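Local coordinates for Sodium/calcium exchanger regulatory protein 1 (Loligo pealei, PDB 3PPT) that binds fatty acids such as palmitoleate inside a beta-barrel and, when phosphorylated, stimulates the Na(+)/Ca(2+) exchanger of squid optic nerve, at residues P38-K43 and W49-S54. Sequence-based numbering, arbitrary orientation. Where two conformers were deposited one is given.
Sequences PTQEIK and WSIKTS. With PAM (palmitoleic acid), chain B.
T39, E41 and K43 pair with S54, K52 and S50 as the hydrogen-bonded pairs of an antiparallel beta hairpin. Each pair uses both its N-H groups and both its carbonyls, which makes six backbone bonds. The longest is T39 N to S54 O at 3.1 Å. The straightest is K52 N to E41 O, with an angle of 169° at the hydrogen. Each of the six carbonyls also receives a CA-H from across the pair, as in Q40 CA to K52 O at 3.2 Å.

The face with T39, E41, K43, S50, K52 and S54 carries two bridging waters. One hydrogen-bonds T39 OG1, S54 OG, K52 O and, in the E41 conformer described, E41 OE1, which is 2.8 Å from the water. The other donates to E41 O and also bonds S50 OG at 2.9 Å. S50 OG sits between its own backbone N and carbonyl carbon (chi1 64°), and there it also meets K43 CB. E41 and K52 run side by side, yet their charged ends do not meet. K52 NZ instead forms a salt bridge with D61.

The opposite face looks into the barrel. Q40 and T53 lie alongside each other, with Q40 CG 3.6 Å from T53 OG1. The extended Q40 chain brings NE2 to 2.9 Å from O1 of palmitoleic acid, while OE1 accepts a hydrogen bond from R105. Y127 and R125 bind the same ligand. Farther along, I42 CG2 packs obliquely on the W49 ring at CZ3, 3.8 Å away, and I42 CG1 touches I51 CG1.

This is the fatty-acid-binding-protein barrel. Strand 39-45 is flanked on its other edge by strand 6-14, and strand 48-54 by strand 59-65. Q40 and I42 reach across the interior to strand 111-118.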
# COMPACT_ATOMS: atom_id res chain seq x y z
N PRO A 38 2.20 10.54 2.22
CA PRO A 38 1.53 9.66 3.18
C PRO A 38 2.46 9.01 4.18
O PRO A 38 3.66 8.81 3.93
CB PRO A 38 0.93 8.58 2.29
CG PRO A 38 1.78 8.59 1.06
CD PRO A 38 2.12 10.03 0.84
N THR A 39 1.89 8.68 5.32
CA THR A 39 2.55 7.78 6.26
C THR A 39 1.84 6.43 6.22
O THR A 39 0.63 6.36 5.96
CB THR A 39 2.51 8.29 7.70
OG1 THR A 39 1.16 8.38 8.15
CG2 THR A 39 3.21 9.65 7.78
N GLN A 40 2.59 5.38 6.51
CA GLN A 40 2.00 4.07 6.76
C GLN A 40 2.43 3.61 8.14
O GLN A 40 3.62 3.69 8.49
CB GLN A 40 2.42 3.04 5.71
CG GLN A 40 1.79 3.29 4.35
CD GLN A 40 2.05 2.16 3.36
OE1 GLN A 40 2.21 1.00 3.76
NE2 GLN A 40 2.07 2.49 2.06
N GLU A 41 1.47 3.11 8.90
CA GLU A 41 1.76 2.52 10.19
C GLU A 41 1.31 1.08 10.15
O GLU A 41 0.13 0.79 9.92
CB GLU A 41 1.05 3.29 11.28
CG GLU A 41 1.71 4.61 11.51
CD GLU A 41 0.91 5.52 12.38
OE1 GLU A 41 -0.12 6.03 11.88
OE2 GLU A 41 1.30 5.72 13.56
N ILE A 42 2.27 0.19 10.35
CA ILE A 42 2.04 -1.23 10.18
C ILE A 42 2.26 -1.91 11.51
O ILE A 42 3.28 -1.71 12.17
CB ILE A 42 3.02 -1.78 9.11
CG1 ILE A 42 2.78 -1.07 7.77
CG2 ILE A 42 2.92 -3.31 8.99
CD1 ILE A 42 3.71 -1.50 6.65
N LYS A 43 1.27 -2.70 11.92
CA LYS A 43 1.34 -3.48 13.15
C LYS A 43 1.21 -4.94 12.80
O LYS A 43 0.43 -5.31 11.91
CB LYS A 43 0.23 -3.06 14.11
CG LYS A 43 0.37 -1.64 14.60
CD LYS A 43 -0.89 -1.15 15.27
CE LYS A 43 -0.76 0.31 15.66
NZ LYS A 43 0.08 0.45 16.88
N TRP A 49 -2.27 -8.60 10.90
CA TRP A 49 -1.68 -7.35 10.45
C TRP A 49 -2.69 -6.22 10.46
O TRP A 49 -3.88 -6.44 10.27
CB TRP A 49 -1.20 -7.48 9.00
CG TRP A 49 0.03 -8.30 8.82
CD1 TRP A 49 0.22 -9.60 9.19
CD2 TRP A 49 1.25 -7.87 8.20
NE1 TRP A 49 1.49 -10.01 8.84
CE2 TRP A 49 2.14 -8.96 8.24
CE3 TRP A 49 1.67 -6.67 7.62
CZ2 TRP A 49 3.44 -8.88 7.72
CZ3 TRP A 49 2.96 -6.58 7.11
CH2 TRP A 49 3.83 -7.69 7.16
N SER A 50 -2.20 -5.00 10.65
CA SER A 50 -2.98 -3.83 10.31
C SER A 50 -2.10 -2.79 9.64
O SER A 50 -0.91 -2.66 9.95
CB SER A 50 -3.70 -3.24 11.52
OG SER A 50 -2.77 -2.75 12.47
N ILE A 51 -2.68 -2.06 8.70
CA ILE A 51 -1.96 -1.00 8.00
C ILE A 51 -2.84 0.23 7.91
O ILE A 51 -3.93 0.18 7.33
CB ILE A 51 -1.56 -1.42 6.57
CG1 ILE A 51 -0.73 -2.70 6.59
CG2 ILE A 51 -0.78 -0.29 5.90
CD1 ILE A 51 -0.24 -3.14 5.23
N LYS A 52 -2.37 1.32 8.50
CA LYS A 52 -3.04 2.61 8.42
C LYS A 52 -2.24 3.52 7.50
O LYS A 52 -1.06 3.78 7.76
CB LYS A 52 -3.18 3.26 9.81
CG LYS A 52 -3.82 4.65 9.75
CD LYS A 52 -3.82 5.37 11.10
CE LYS A 52 -4.69 4.69 12.12
NZ LYS A 52 -6.13 4.78 11.78
N THR A 53 -2.87 4.00 6.44
CA THR A 53 -2.22 4.92 5.51
C THR A 53 -2.90 6.27 5.65
O THR A 53 -4.10 6.37 5.43
CB THR A 53 -2.30 4.45 4.05
OG1 THR A 53 -1.80 3.10 3.96
CG2 THR A 53 -1.47 5.35 3.15
N SER A 54 -2.13 7.29 6.03
CA SER A 54 -2.69 8.59 6.38
C SER A 54 -2.18 9.70 5.48
O SER A 54 -1.00 9.75 5.16
CB SER A 54 -2.31 8.95 7.83
OG SER A 54 -2.72 7.97 8.78
C1 PAM B . 0.77 4.34 -1.06
O1 PAM B . 0.45 3.75 -0.00
O2 PAM B . 1.81 5.04 -1.13
C2 PAM B . -0.10 4.22 -2.31
C3 PAM B . -1.45 3.57 -2.05
C4 PAM B . -2.29 3.54 -3.33
C5 PAM B . -3.70 3.03 -3.03
C6 PAM B . -4.61 2.93 -4.25
C7 PAM B . -4.75 4.25 -4.99
C8 PAM B . -5.36 5.32 -4.09
C9 PAM B . -5.45 6.63 -4.85
C10 PAM B . -5.94 7.73 -4.28
C11 PAM B . -6.43 7.77 -2.86
C12 PAM B . -5.62 8.78 -2.07
C13 PAM B . -4.64 8.11 -1.12
C14 PAM B . -5.37 7.51 0.07
C15 PAM B . -4.37 6.95 1.07
C16 PAM B . -4.77 7.28 2.49
O HOH W 1 -0.48 6.32 9.11
O HOH W 2 -1.85 -0.08 11.81